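Local coordinates for protein 5-formaminoimidazole-4-carboxamide-1-(beta)-D-ribofuranosyl 5'-monophosphate synthetase (Methanocaldococcus jannaschii, PDB 2R7N) that catalyses the ATP- and formate-dependent formylation of AICAR to FAICAR without folates, a step of de novo purine biosynthesis, at residues 227-232 with 254-259; 205-210 with 261-266; 27-32 with 53-58. One frame throughout, in Å; residues are numbered along the deposited sequence.

Contact 1 of 3, residues 227-232 with 254-259; sequences KRYESN and VITGNI. With FAI (5-(formylamino)-1-(5-O-phosphono-beta-D-ribofuranosyl)-1H-imidazole-4-carboxamide), chain E; ADP (adenosine-5'-diphosphate), chain D.
Y229 faces T256 and G257 together, a classic beta bulge in the antiparallel pairing of 227-232 with 254-259, inside the ATP-grasp part of the chain. The bulge turns on Y229 O, which takes T256 N at 3.0 Å, nearly along the C=O axis, and T256 OG1 at 2.7 Å from above the carbonyl plane. OG1 reaches it because chi1 of 57° sets the hydroxyl between backbone N and carbonyl carbon. K227 pairs with I259 before the bulge, and S231 with V254 after it. One face of the sheet carries R228, E230, I255 and N258, and both nucleotides lie on it. The N258 amide reads the carboxamide of FAICAR with two nearly straight bonds: ND2 gives to O5 at 2.8 Å, and OD1 receives from N2 at 2.9 Å. The R228 guanidinium lies with one face over N2, and its NH1 makes a weak bond to N258 OD1. I255 CD1 packs on R228 CD at 3.4 Å, while its CG1 touches the carboxamide. ADP O2' donates to E230 OE1 at 3.0 Å; the approach of O3' to OE2 is doubtfully short. OE1 also pairs with R238 of another subunit. On the other face I259 CD1 lies over the Y229 ring, 4.2 Å from its centroid. The N258 amide thus offers one donor and one acceptor matching the carboxamide, while D316 and D226 probably balance the R228 charge.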
loop_
_atom_site.group_PDB
_atom_site.type_symbol
_atom_site.label_atom_id
_atom_site.label_comp_id
_atom_site.label_asym_id
_atom_site.label_seq_id
_atom_site.Cartn_x
_atom_site.Cartn_y
_atom_site.Cartn_z
ATOM N N LYS A 227 -11.428 -20.838 14.922
ATOM C CA LYS A 227 -12.206 -21.819 15.631
ATOM C C LYS A 227 -13.486 -22.043 14.849
ATOM O O LYS A 227 -14.052 -21.104 14.286
ATOM C CB LYS A 227 -12.488 -21.385 17.064
ATOM C CG LYS A 227 -13.414 -20.223 17.188
ATOM C CD LYS A 227 -13.905 -20.058 18.623
ATOM C CE LYS A 227 -15.090 -19.123 18.627
ATOM N NZ LYS A 227 -15.809 -19.110 19.895
ATOM N N ARG A 228 -13.905 -23.301 14.795
ATOM C CA ARG A 228 -15.119 -23.700 14.111
ATOM C C ARG A 228 -16.347 -23.063 14.717
ATOM O O ARG A 228 -16.446 -22.854 15.933
ATOM C CB ARG A 228 -15.307 -25.215 14.187
ATOM C CG ARG A 228 -14.101 -25.996 13.761
ATOM C CD ARG A 228 -13.780 -25.630 12.361
ATOM N NE ARG A 228 -13.096 -26.694 11.654
ATOM C CZ ARG A 228 -12.245 -26.476 10.661
ATOM N NH1 ARG A 228 -11.981 -25.228 10.297
ATOM N NH2 ARG A 228 -11.654 -27.500 10.049
ATOM N N TYR A 229 -17.300 -22.803 13.838
ATOM C CA TYR A 229 -18.592 -22.301 14.204
ATOM C C TYR A 229 -19.563 -23.341 13.663
ATOM O O TYR A 229 -19.781 -23.444 12.443
ATOM C CB TYR A 229 -18.791 -20.962 13.528
ATOM C CG TYR A 229 -19.867 -20.119 14.121
ATOM C CD1 TYR A 229 -20.068 -20.087 15.486
ATOM C CD2 TYR A 229 -20.654 -19.310 13.319
ATOM C CE1 TYR A 229 -21.043 -19.289 16.037
ATOM C CE2 TYR A 229 -21.626 -18.507 13.861
ATOM C CZ TYR A 229 -21.819 -18.510 15.222
ATOM O OH TYR A 229 -22.800 -17.727 15.776
ATOM N N GLU A 230 -20.121 -24.134 14.572
ATOM C CA GLU A 230 -20.880 -25.331 14.199
ATOM C C GLU A 230 -22.342 -25.272 14.630
ATOM O O GLU A 230 -22.681 -24.668 15.638
ATOM C CB GLU A 230 -20.178 -26.572 14.740
ATOM C CG GLU A 230 -18.991 -26.980 13.887
ATOM C CD GLU A 230 -17.951 -27.801 14.630
ATOM O OE1 GLU A 230 -18.057 -27.957 15.870
ATOM O OE2 GLU A 230 -17.007 -28.277 13.957
ATOM N N SER A 231 -23.206 -25.866 13.822
ATOM C CA SER A 231 -24.631 -25.897 14.081
ATOM C C SER A 231 -25.062 -27.371 14.159
ATOM O O SER A 231 -24.659 -28.177 13.320
ATOM C CB SER A 231 -25.362 -25.192 12.947
ATOM O OG SER A 231 -26.676 -24.821 13.317
ATOM N N ASN A 232 -25.907 -27.712 15.131
ATOM C CA ASN A 232 -26.563 -26.715 15.976
ATOM C C ASN A 232 -25.824 -26.409 17.272
ATOM O O ASN A 232 -26.207 -25.509 18.024
ATOM C CB ASN A 232 -28.009 -27.139 16.271
ATOM C CG ASN A 232 -28.107 -28.352 17.213
ATOM O OD1 ASN A 232 -27.102 -28.893 17.690
ATOM N ND2 ASN A 232 -29.338 -28.780 17.478
ATOM N N VAL A 254 -22.418 -29.566 12.525
ATOM C CA VAL A 254 -22.254 -29.233 11.122
ATOM C C VAL A 254 -21.449 -27.939 10.993
ATOM O O VAL A 254 -21.838 -26.905 11.545
ATOM C CB VAL A 254 -23.607 -29.023 10.443
ATOM C CG1 VAL A 254 -23.422 -28.802 8.947
ATOM C CG2 VAL A 254 -24.525 -30.202 10.711
ATOM N N ILE A 255 -20.321 -27.998 10.283
ATOM C CA ILE A 255 -19.506 -26.803 10.071
ATOM C C ILE A 255 -20.293 -25.791 9.261
ATOM O O ILE A 255 -20.789 -26.113 8.184
ATOM C CB ILE A 255 -18.182 -27.107 9.340
ATOM C CG1 ILE A 255 -17.266 -25.891 9.408
ATOM C CG2 ILE A 255 -18.443 -27.498 7.892
ATOM C CD1 ILE A 255 -16.856 -25.524 10.826
ATOM N N THR A 256 -20.429 -24.577 9.792
ATOM C CA THR A 256 -21.184 -23.548 9.100
ATOM C C THR A 256 -20.354 -22.296 8.860
ATOM O O THR A 256 -20.729 -21.432 8.081
ATOM C CB THR A 256 -22.440 -23.136 9.889
ATOM O OG1 THR A 256 -22.068 -22.693 11.201
ATOM C CG2 THR A 256 -23.409 -24.290 9.992
ATOM N N GLY A 257 -19.231 -22.187 9.545
ATOM C CA GLY A 257 -18.462 -20.965 9.477
ATOM C C GLY A 257 -17.218 -21.085 10.316
ATOM O O GLY A 257 -16.919 -22.154 10.852
ATOM N N ASN A 258 -16.486 -19.986 10.417
ATOM C CA ASN A 258 -15.265 -19.958 11.194
ATOM C C ASN A 258 -15.099 -18.587 11.836
ATOM O O ASN A 258 -15.644 -17.594 11.361
ATOM C CB ASN A 258 -14.050 -20.312 10.329
ATOM C CG ASN A 258 -14.272 -21.566 9.481
ATOM O OD1 ASN A 258 -13.782 -22.643 9.813
ATOM N ND2 ASN A 258 -15.024 -21.426 8.383
ATOM N N ILE A 259 -14.377 -18.557 12.945
ATOM C CA ILE A 259 -14.188 -17.354 13.718
ATOM C C ILE A 259 -12.695 -17.244 13.961
ATOM O O ILE A 259 -12.045 -18.240 14.249
ATOM C CB ILE A 259 -14.948 -17.434 15.054
ATOM C CG1 ILE A 259 -16.465 -17.399 14.806
ATOM C CG2 ILE A 259 -14.581 -16.284 15.972
ATOM C CD1 ILE A 259 -17.248 -17.725 16.046
HETATM O OP2 FAI E . -18.765 -26.838 1.627
HETATM P P FAI E . -18.474 -28.414 1.372
HETATM O OP1 FAI E . -18.413 -28.576 -0.228
HETATM O OP3 FAI E . -19.531 -29.290 1.940
HETATM O O3 FAI E . -17.030 -28.726 1.958
HETATM C C4 FAI E . -16.502 -30.041 1.765
HETATM C C FAI E . -15.714 -30.489 3.003
HETATM O O FAI E . -15.125 -29.287 3.492
HETATM C C3 FAI E . -16.609 -31.037 4.134
HETATM O "O3'" FAI E . -16.220 -32.393 4.390
HETATM C C2 FAI E . -16.290 -30.164 5.351
HETATM O "O2'" FAI E . -15.887 -30.982 6.459
HETATM C C1 FAI E . -15.085 -29.339 4.915
HETATM N N FAI E . -15.287 -27.922 5.251
HETATM C C5 FAI E . -16.064 -27.086 4.552
HETATM N N1 FAI E . -16.018 -25.872 5.106
HETATM C C3A FAI E . -15.210 -25.942 6.156
HETATM C C6 FAI E . -14.925 -24.738 7.039
HETATM O O5 FAI E . -15.370 -23.642 6.694
HETATM N N2 FAI E . -14.208 -24.959 8.151
HETATM C C7A FAI E . -14.743 -27.238 6.257
HETATM N N3 FAI E . -13.884 -27.723 7.162
HETATM C C8 FAI E . -12.654 -28.156 6.796
HETATM O O6 FAI E . -12.165 -28.180 5.650
HETATM P PB ADP D . -14.315 -32.575 11.009
HETATM O O1B ADP D . -13.201 -33.417 10.420
HETATM O O2B ADP D . -15.706 -33.132 10.773
HETATM O O3B ADP D . -14.178 -31.090 10.714
HETATM P PA ADP D . -14.747 -33.841 13.488
HETATM O O1A ADP D . -13.631 -34.690 14.049
HETATM O O2A ADP D . -15.888 -34.413 12.690
HETATM O O3A ADP D . -14.072 -32.671 12.610
HETATM O "O5'" ADP D . -15.441 -33.083 14.714
HETATM C "C5'" ADP D . -16.604 -32.317 14.461
HETATM C "C4'" ADP D . -16.658 -31.276 15.563
HETATM O "O4'" ADP D . -16.958 -31.921 16.806
HETATM C "C3'" ADP D . -15.308 -30.595 15.748
HETATM O "O3'" ADP D . -15.213 -29.391 14.985
HETATM C "C2'" ADP D . -15.232 -30.340 17.241
HETATM O "O2'" ADP D . -15.784 -29.064 17.563
HETATM C "C1'" ADP D . -16.100 -31.444 17.838
HETATM N N9 ADP D . -15.167 -32.501 18.239
HETATM C C8 ADP D . -14.573 -33.397 17.430
HETATM N N7 ADP D . -13.738 -34.205 18.139
HETATM C C5 ADP D . -13.794 -33.814 19.430
HETATM C C6 ADP D . -13.179 -34.243 20.705
HETATM N N6 ADP D . -12.295 -35.270 20.759
HETATM N N1 ADP D . -13.505 -33.556 21.815
HETATM C C2 ADP D . -14.373 -32.524 21.787
HETATM N N3 ADP D . -14.979 -32.085 20.672
HETATM C C4 ADP D . -14.727 -32.680 19.484
#

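Contact 2 of 3, residues 205-210 with 261-266; sequences TNFCIH and VVIRES. With FAI (5-(formylamino)-1-(5-O-phosphono-beta-D-ribofuranosyl)-1H-imidazole-4-carboxamide), chain B.
One face of the F207 ring is covered by I263, and V262 O lies at its edge, near the ring plane; the R264 guanidinium has the phosphate of a FAICAR at its edge. The contact is side-chain packing within the five-stranded antiparallel sheet of the ATP-grasp part. Strand 205-214 is central and strand 219-230 runs between it and strand 253-263, which is outermost within the chain, with the sheet continued by a strand of a neighbouring subunit. No hydrogen bond joins 205-210 to 261-266. I263 CG1 makes a CH-pi contact, 3.9 Å from the F207 ring centroid and 15° off the normal, somewhat toward the rim. V262 O stands 3.5 Å from F207 CE1. V261 CG1 approaches the ring obliquely and meets F207 CD1 at 3.6 Å, and V261 CG2 touches CE1. The V261 and I263 side chains each run at about a right angle to that of F207. Around this packing, I263 also meets L268 and V271 of helix 268-285. N206 OD1 accepts the backbone N of R228, on the intervening strand.

N258 and H27 of a neighbouring subunit also bond the nucleotide held by R264, so the site spans two chains. The arginine chain is extended from CG to NE. R264 NE bonds OP2 at 3.1 Å, with an N-H...O angle of 163°, and NH2 approaches OP3 at a doubtfully short 2.5 Å. S266 OG donates to the same OP2 at 2.5 Å, giving that oxygen two protein donors.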
loop_
_atom_site.group_PDB
_atom_site.type_symbol
_atom_site.label_atom_id
_atom_site.label_comp_id
_atom_site.label_asym_id
_atom_site.label_seq_id
_atom_site.Cartn_x
_atom_site.Cartn_y
_atom_site.Cartn_z
ATOM N N THR A 205 -10.186 -25.256 24.404
ATOM C CA THR A 205 -10.378 -24.226 23.404
ATOM C C THR A 205 -9.901 -24.690 22.027
ATOM O O THR A 205 -8.795 -25.199 21.884
ATOM C CB THR A 205 -9.651 -22.960 23.819
ATOM O OG1 THR A 205 -8.423 -23.322 24.459
ATOM C CG2 THR A 205 -10.503 -22.163 24.805
ATOM N N ASN A 206 -10.769 -24.519 21.034
ATOM C CA ASN A 206 -10.516 -24.884 19.647
ATOM C C ASN A 206 -9.591 -23.930 18.903
ATOM O O ASN A 206 -9.879 -22.734 18.753
ATOM C CB ASN A 206 -11.843 -24.922 18.892
ATOM C CG ASN A 206 -11.682 -25.340 17.441
ATOM O OD1 ASN A 206 -12.475 -24.940 16.583
ATOM N ND2 ASN A 206 -10.676 -26.175 17.162
ATOM N N PHE A 207 -8.479 -24.479 18.431
ATOM C CA PHE A 207 -7.606 -23.794 17.503
ATOM C C PHE A 207 -7.400 -24.688 16.280
ATOM O O PHE A 207 -6.703 -25.691 16.364
ATOM C CB PHE A 207 -6.263 -23.521 18.156
ATOM C CG PHE A 207 -6.330 -22.570 19.320
ATOM C CD1 PHE A 207 -6.227 -21.200 19.119
ATOM C CD2 PHE A 207 -6.465 -23.043 20.619
ATOM C CE1 PHE A 207 -6.267 -20.315 20.189
ATOM C CE2 PHE A 207 -6.512 -22.160 21.695
ATOM C CZ PHE A 207 -6.417 -20.796 21.479
ATOM N N CYS A 208 -8.041 -24.350 15.161
ATOM C CA CYS A 208 -7.705 -24.972 13.890
ATOM C C CYS A 208 -6.530 -24.185 13.294
ATOM O O CYS A 208 -6.670 -23.035 12.889
ATOM C CB CYS A 208 -8.908 -25.005 12.961
ATOM S SG CYS A 208 -10.399 -25.715 13.744
ATOM N N ILE A 209 -5.366 -24.821 13.288
ATOM C CA ILE A 209 -4.097 -24.159 13.008
ATOM C C ILE A 209 -3.634 -24.444 11.606
ATOM O O ILE A 209 -3.343 -25.593 11.255
ATOM C CB ILE A 209 -3.001 -24.674 13.937
ATOM C CG1 ILE A 209 -3.404 -24.444 15.400
ATOM C CG2 ILE A 209 -1.697 -23.999 13.605
ATOM C CD1 ILE A 209 -2.543 -25.181 16.395
ATOM N N HIS A 210 -3.544 -23.395 10.802
ATOM C CA HIS A 210 -3.220 -23.571 9.395
ATOM C C HIS A 210 -1.728 -23.377 9.135
ATOM O O HIS A 210 -1.173 -22.310 9.388
ATOM C CB HIS A 210 -4.089 -22.649 8.552
ATOM C CG HIS A 210 -5.539 -22.704 8.925
ATOM N ND1 HIS A 210 -6.407 -23.641 8.406
ATOM C CD2 HIS A 210 -6.266 -21.954 9.787
ATOM C CE1 HIS A 210 -7.609 -23.457 8.922
ATOM N NE2 HIS A 210 -7.550 -22.442 9.766
ATOM N N VAL A 261 -9.104 -16.428 15.679
ATOM C CA VAL A 261 -8.594 -16.534 17.022
ATOM C C VAL A 261 -7.083 -16.545 16.883
ATOM O O VAL A 261 -6.562 -16.846 15.808
ATOM C CB VAL A 261 -9.091 -17.863 17.693
ATOM C CG1 VAL A 261 -8.350 -19.077 17.138
ATOM C CG2 VAL A 261 -8.949 -17.800 19.197
ATOM N N VAL A 262 -6.386 -16.192 17.957
ATOM C CA VAL A 262 -4.938 -16.265 17.993
ATOM C C VAL A 262 -4.606 -17.060 19.235
ATOM O O VAL A 262 -5.311 -16.982 20.222
ATOM C CB VAL A 262 -4.248 -14.848 18.087
ATOM C CG1 VAL A 262 -4.333 -14.097 16.762
ATOM C CG2 VAL A 262 -4.829 -14.008 19.227
ATOM N N ILE A 263 -3.541 -17.841 19.190
ATOM C CA ILE A 263 -3.163 -18.592 20.358
ATOM C C ILE A 263 -2.319 -17.720 21.273
ATOM O O ILE A 263 -1.800 -16.683 20.855
ATOM C CB ILE A 263 -2.410 -19.883 19.983
ATOM C CG1 ILE A 263 -2.649 -20.957 21.049
ATOM C CG2 ILE A 263 -0.911 -19.599 19.788
ATOM C CD1 ILE A 263 -2.265 -22.365 20.615
ATOM N N ARG A 264 -2.213 -18.132 22.531
ATOM C CA ARG A 264 -1.283 -17.545 23.486
ATOM C C ARG A 264 0.144 -17.723 22.942
ATOM O O ARG A 264 0.531 -18.829 22.558
ATOM C CB ARG A 264 -1.446 -18.285 24.800
ATOM C CG ARG A 264 -0.641 -17.784 25.960
ATOM C CD ARG A 264 -1.044 -18.597 27.159
ATOM N NE ARG A 264 -0.272 -18.284 28.346
ATOM C CZ ARG A 264 -0.550 -18.768 29.549
ATOM N NH1 ARG A 264 -1.586 -19.579 29.709
ATOM N NH2 ARG A 264 0.203 -18.438 30.588
ATOM N N GLU A 265 0.921 -16.644 22.899
ATOM C CA GLU A 265 2.150 -16.643 22.106
ATOM C C GLU A 265 3.123 -17.715 22.576
ATOM O O GLU A 265 3.751 -18.381 21.760
ATOM C CB GLU A 265 2.814 -15.252 22.083
ATOM C CG GLU A 265 3.940 -15.122 21.050
ATOM C CD GLU A 265 4.573 -13.744 21.032
ATOM O OE1 GLU A 265 3.849 -12.748 20.770
ATOM O OE2 GLU A 265 5.803 -13.666 21.275
ATOM N N SER A 266 3.207 -17.903 23.893
ATOM C CA SER A 266 4.050 -18.942 24.477
ATOM C C SER A 266 3.705 -20.370 24.038
ATOM O O SER A 266 4.406 -21.321 24.400
ATOM C CB SER A 266 4.020 -18.852 25.999
ATOM O OG SER A 266 2.691 -18.933 26.487
HETATM O OP2 FAI B . 2.477 -16.921 27.975
HETATM P P FAI B . 2.899 -16.512 29.487
HETATM O OP1 FAI B . 4.502 -16.370 29.452
HETATM O OP3 FAI B . 2.493 -17.529 30.491
HETATM O O3 FAI B . 2.280 -15.076 29.775
HETATM C C4 FAI B . 2.599 -14.450 31.022
HETATM C C FAI B . 1.384 -13.688 31.564
HETATM O O FAI B . 0.728 -13.204 30.394
HETATM C C3 FAI B . 0.372 -14.591 32.299
HETATM O "O3'" FAI B . 0.256 -14.120 33.649
HETATM C C2 FAI B . -0.954 -14.386 31.560
HETATM O "O2'" FAI B . -1.978 -13.975 32.477
HETATM C C1 FAI B . -0.679 -13.222 30.614
HETATM N N FAI B . -1.168 -13.536 29.263
HETATM C C5 FAI B . -0.533 -14.338 28.400
HETATM N N1 FAI B . -1.226 -14.400 27.261
HETATM C C3A FAI B . -2.301 -13.635 27.405
HETATM C C6 FAI B . -3.332 -13.472 26.300
HETATM O O5 FAI B . -3.095 -13.976 25.201
HETATM N N2 FAI B . -4.446 -12.790 26.607
HETATM C C7A FAI B . -2.274 -13.084 28.671
HETATM N N3 FAI B . -3.158 -12.234 29.206
HETATM C C8 FAI B . -2.807 -10.962 29.513
HETATM O O6 FAI B . -1.692 -10.424 29.369
#

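Contact 3 of 3, residues 27-32 with 53-58; sequences HTSLHI and VPYKRF. With FAI (5-(formylamino)-1-(5-O-phosphono-beta-D-ribofuranosyl)-1H-imidazole-4-carboxamide), chain E; SO4 (sulfate ion), chain C.
Apolar packing carries the touch between L30, near the start of helix 29-38, and Y55 and F58 of 53-58. Both segments belong to the N-terminal part with the parallel, Rossmann-like sheet. L30 CD2 sits 3.5 Å from Y55 CD1, and the two side chains cross at about a right angle. The same methyl reaches F58 CD2 at 4.0 Å, so it fills the angle between two aromatic rings, meeting both obliquely. With CG anti to the carbonyl carbon (chi1 -70°), the CD2 branch of L30 swings onto the Y55 ring.

The polar bonds lead elsewhere. S29 OG and Y55 OH are each hydrogen-bonded to E265 OE2 of a neighbouring subunit. H27 NE2 donates to the formyl oxygen O6 of FAICAR at 3.1 Å, in the plane of its ring and nearly straight at 164°. H27 ND1 is hydrogen-bonded to T28 OG1 at 2.8 Å, which helps fix the ring's rotation.

Charged groups gather on the side of 53-58 turned from L30. A sulfate, probably taken up from the crystallisation medium, takes R57 NE on O4 at 3.0 Å and K56 NZ on O2 at 2.9 Å. R57 also pairs with D276 of the neighbouring subunit. The chemistry therefore divides: apolar contacts join the segments, while H27 serves the nucleotide and S29, Y55 and R57 the subunit interface.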
loop_
_atom_site.group_PDB
_atom_site.type_symbol
_atom_site.label_atom_id
_atom_site.label_comp_id
_atom_site.label_asym_id
_atom_site.label_seq_id
_atom_site.Cartn_x
_atom_site.Cartn_y
_atom_site.Cartn_z
ATOM N N HIS A 27 -15.624 -24.252 -1.147
ATOM C CA HIS A 27 -14.728 -24.641 -0.046
ATOM C C HIS A 27 -13.771 -23.541 0.419
ATOM O O HIS A 27 -13.972 -22.928 1.472
ATOM C CB HIS A 27 -13.938 -25.919 -0.362
ATOM C CG HIS A 27 -13.134 -26.412 0.801
ATOM N ND1 HIS A 27 -11.784 -26.170 0.932
ATOM C CD2 HIS A 27 -13.502 -27.091 1.913
ATOM C CE1 HIS A 27 -11.349 -26.693 2.064
ATOM N NE2 HIS A 27 -12.373 -27.256 2.680
ATOM N N THR A 28 -12.722 -23.309 -0.363
ATOM C CA THR A 28 -11.747 -22.271 -0.043
ATOM C C THR A 28 -11.357 -21.449 -1.272
ATOM O O THR A 28 -10.412 -20.665 -1.223
ATOM C CB THR A 28 -10.474 -22.895 0.529
ATOM O OG1 THR A 28 -10.229 -24.142 -0.135
ATOM C CG2 THR A 28 -10.607 -23.138 2.023
ATOM N N SER A 29 -12.090 -21.618 -2.368
ATOM C CA SER A 29 -11.614 -21.138 -3.663
ATOM C C SER A 29 -11.459 -19.609 -3.750
ATOM O O SER A 29 -10.497 -19.111 -4.326
ATOM C CB SER A 29 -12.500 -21.660 -4.790
ATOM O OG SER A 29 -13.788 -21.070 -4.723
ATOM N N LEU A 30 -12.403 -18.873 -3.177
ATOM C CA LEU A 30 -12.370 -17.411 -3.221
ATOM C C LEU A 30 -10.976 -16.839 -2.999
ATOM O O LEU A 30 -10.535 -16.007 -3.778
ATOM C CB LEU A 30 -13.355 -16.808 -2.224
ATOM C CG LEU A 30 -14.787 -17.045 -2.687
ATOM C CD1 LEU A 30 -15.772 -16.531 -1.687
ATOM C CD2 LEU A 30 -15.013 -16.395 -4.028
ATOM N N HIS A 31 -10.283 -17.290 -1.960
ATOM C CA HIS A 31 -8.934 -16.799 -1.697
ATOM C C HIS A 31 -7.823 -17.606 -2.386
ATOM O O HIS A 31 -6.685 -17.150 -2.481
ATOM C CB HIS A 31 -8.661 -16.672 -0.185
ATOM C CG HIS A 31 -8.612 -17.981 0.540
ATOM N ND1 HIS A 31 -7.461 -18.731 0.644
ATOM C CD2 HIS A 31 -9.570 -18.662 1.214
ATOM C CE1 HIS A 31 -7.713 -19.828 1.338
ATOM N NE2 HIS A 31 -8.984 -19.808 1.701
ATOM N N ILE A 32 -8.141 -18.814 -2.831
ATOM C CA ILE A 32 -7.249 -19.551 -3.698
ATOM C C ILE A 32 -7.182 -18.807 -5.026
ATOM O O ILE A 32 -6.103 -18.607 -5.593
ATOM C CB ILE A 32 -7.786 -20.979 -3.972
ATOM C CG1 ILE A 32 -7.440 -21.921 -2.815
ATOM C CG2 ILE A 32 -7.238 -21.529 -5.289
ATOM C CD1 ILE A 32 -8.280 -23.200 -2.805
ATOM N N VAL A 53 -22.395 -17.427 -9.042
ATOM C CA VAL A 53 -22.534 -16.045 -8.572
ATOM C C VAL A 53 -21.414 -15.477 -7.698
ATOM O O VAL A 53 -20.898 -14.401 -7.987
ATOM C CB VAL A 53 -23.896 -15.831 -7.853
ATOM C CG1 VAL A 53 -23.946 -14.483 -7.151
ATOM C CG2 VAL A 53 -25.026 -15.939 -8.855
ATOM N N PRO A 54 -21.045 -16.174 -6.614
ATOM C CA PRO A 54 -20.070 -15.548 -5.722
ATOM C C PRO A 54 -18.697 -15.382 -6.369
ATOM O O PRO A 54 -17.954 -14.474 -6.015
ATOM C CB PRO A 54 -20.000 -16.528 -4.535
ATOM C CG PRO A 54 -21.238 -17.367 -4.648
ATOM C CD PRO A 54 -21.461 -17.497 -6.120
ATOM N N TYR A 55 -18.368 -16.254 -7.311
ATOM C CA TYR A 55 -17.125 -16.151 -8.064
ATOM C C TYR A 55 -17.242 -15.103 -9.158
ATOM O O TYR A 55 -16.235 -14.601 -9.664
ATOM C CB TYR A 55 -16.749 -17.521 -8.621
ATOM C CG TYR A 55 -16.827 -18.516 -7.503
ATOM C CD1 TYR A 55 -15.796 -18.617 -6.583
ATOM C CD2 TYR A 55 -17.969 -19.294 -7.308
ATOM C CE1 TYR A 55 -15.875 -19.489 -5.524
ATOM C CE2 TYR A 55 -18.053 -20.176 -6.246
ATOM C CZ TYR A 55 -17.004 -20.263 -5.357
ATOM O OH TYR A 55 -17.069 -21.121 -4.290
ATOM N N LYS A 56 -18.475 -14.752 -9.503
ATOM C CA LYS A 56 -18.693 -13.728 -10.509
ATOM C C LYS A 56 -18.719 -12.343 -9.879
ATOM O O LYS A 56 -18.142 -11.406 -10.421
ATOM C CB LYS A 56 -19.961 -14.000 -11.303
ATOM C CG LYS A 56 -19.879 -15.261 -12.135
ATOM C CD LYS A 56 -20.944 -15.278 -13.214
ATOM C CE LYS A 56 -22.308 -14.988 -12.623
ATOM N NZ LYS A 56 -23.389 -15.194 -13.626
ATOM N N ARG A 57 -19.376 -12.213 -8.731
ATOM C CA ARG A 57 -19.459 -10.917 -8.060
ATOM C C ARG A 57 -18.153 -10.590 -7.335
ATOM O O ARG A 57 -17.876 -9.437 -7.027
ATOM C CB ARG A 57 -20.629 -10.877 -7.073
ATOM C CG ARG A 57 -21.913 -11.483 -7.597
ATOM C CD ARG A 57 -22.953 -10.440 -7.935
ATOM N NE ARG A 57 -24.241 -11.073 -8.212
ATOM C CZ ARG A 57 -25.360 -10.857 -7.525
ATOM N NH1 ARG A 57 -25.378 -9.994 -6.520
ATOM N NH2 ARG A 57 -26.467 -11.497 -7.858
ATOM N N PHE A 58 -17.354 -11.599 -7.031
ATOM C CA PHE A 58 -16.074 -11.297 -6.397
ATOM C C PHE A 58 -14.939 -11.105 -7.418
ATOM O O PHE A 58 -13.828 -10.755 -7.040
ATOM C CB PHE A 58 -15.717 -12.326 -5.317
ATOM C CG PHE A 58 -16.442 -12.114 -4.010
ATOM C CD1 PHE A 58 -16.369 -10.897 -3.350
ATOM C CD2 PHE A 58 -17.188 -13.138 -3.436
ATOM C CE1 PHE A 58 -17.023 -10.702 -2.150
ATOM C CE2 PHE A 58 -17.844 -12.951 -2.227
ATOM C CZ PHE A 58 -17.763 -11.735 -1.586
HETATM O OP2 FAI E . -18.765 -26.838 1.627
HETATM P P FAI E . -18.474 -28.414 1.372
HETATM O OP1 FAI E . -18.413 -28.576 -0.228
HETATM O OP3 FAI E . -19.531 -29.290 1.940
HETATM O O3 FAI E . -17.030 -28.726 1.958
HETATM C C4 FAI E . -16.502 -30.041 1.765
HETATM C C FAI E . -15.714 -30.489 3.003
HETATM O O FAI E . -15.125 -29.287 3.492
HETATM C C3 FAI E . -16.609 -31.037 4.134
HETATM O "O3'" FAI E . -16.220 -32.393 4.390
HETATM C C2 FAI E . -16.290 -30.164 5.351
HETATM O "O2'" FAI E . -15.887 -30.982 6.459
HETATM C C1 FAI E . -15.085 -29.339 4.915
HETATM N N FAI E . -15.287 -27.922 5.251
HETATM C C5 FAI E . -16.064 -27.086 4.552
HETATM N N1 FAI E . -16.018 -25.872 5.106
HETATM C C3A FAI E . -15.210 -25.942 6.156
HETATM C C6 FAI E . -14.925 -24.738 7.039
HETATM O O5 FAI E . -15.370 -23.642 6.694
HETATM N N2 FAI E . -14.208 -24.959 8.151
HETATM C C7A FAI E . -14.743 -27.238 6.257
HETATM N N3 FAI E . -13.884 -27.723 7.162
HETATM C C8 FAI E . -12.654 -28.156 6.796
HETATM O O6 FAI E . -12.165 -28.180 5.650
HETATM S S SO4 C . -24.717 -12.301 -11.302
HETATM O O1 SO4 C . -25.967 -12.704 -10.656
HETATM O O2 SO4 C . -24.701 -12.834 -12.663
HETATM O O3 SO4 C . -24.619 -10.841 -11.333
HETATM O O4 SO4 C . -23.581 -12.844 -10.559
#

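In the fold
All three contacts are buried, but they differ in what holds them. Contacts 1 and 2 belong to one antiparallel sheet and share strand 253-263. Contact 1 joins adjacent strands by backbone bonds. Contact 2 reaches past the middle strand by side chains alone. Contact 3 lies in the N-terminal part, about 19 Å from contact 1 centre to centre, and is apolar packing of a helix start on two aromatic residues, without a clear hydrogen bond across it. Contacts 1 and 3 bind the same FAICAR, at its carboxamide and formyl groups. Contact 2 grips the phosphate of another FAICAR. Both nucleotide sites are shared between two chains, contacts 1 and 3 supplying one side and contact 2 the phosphate-binding side.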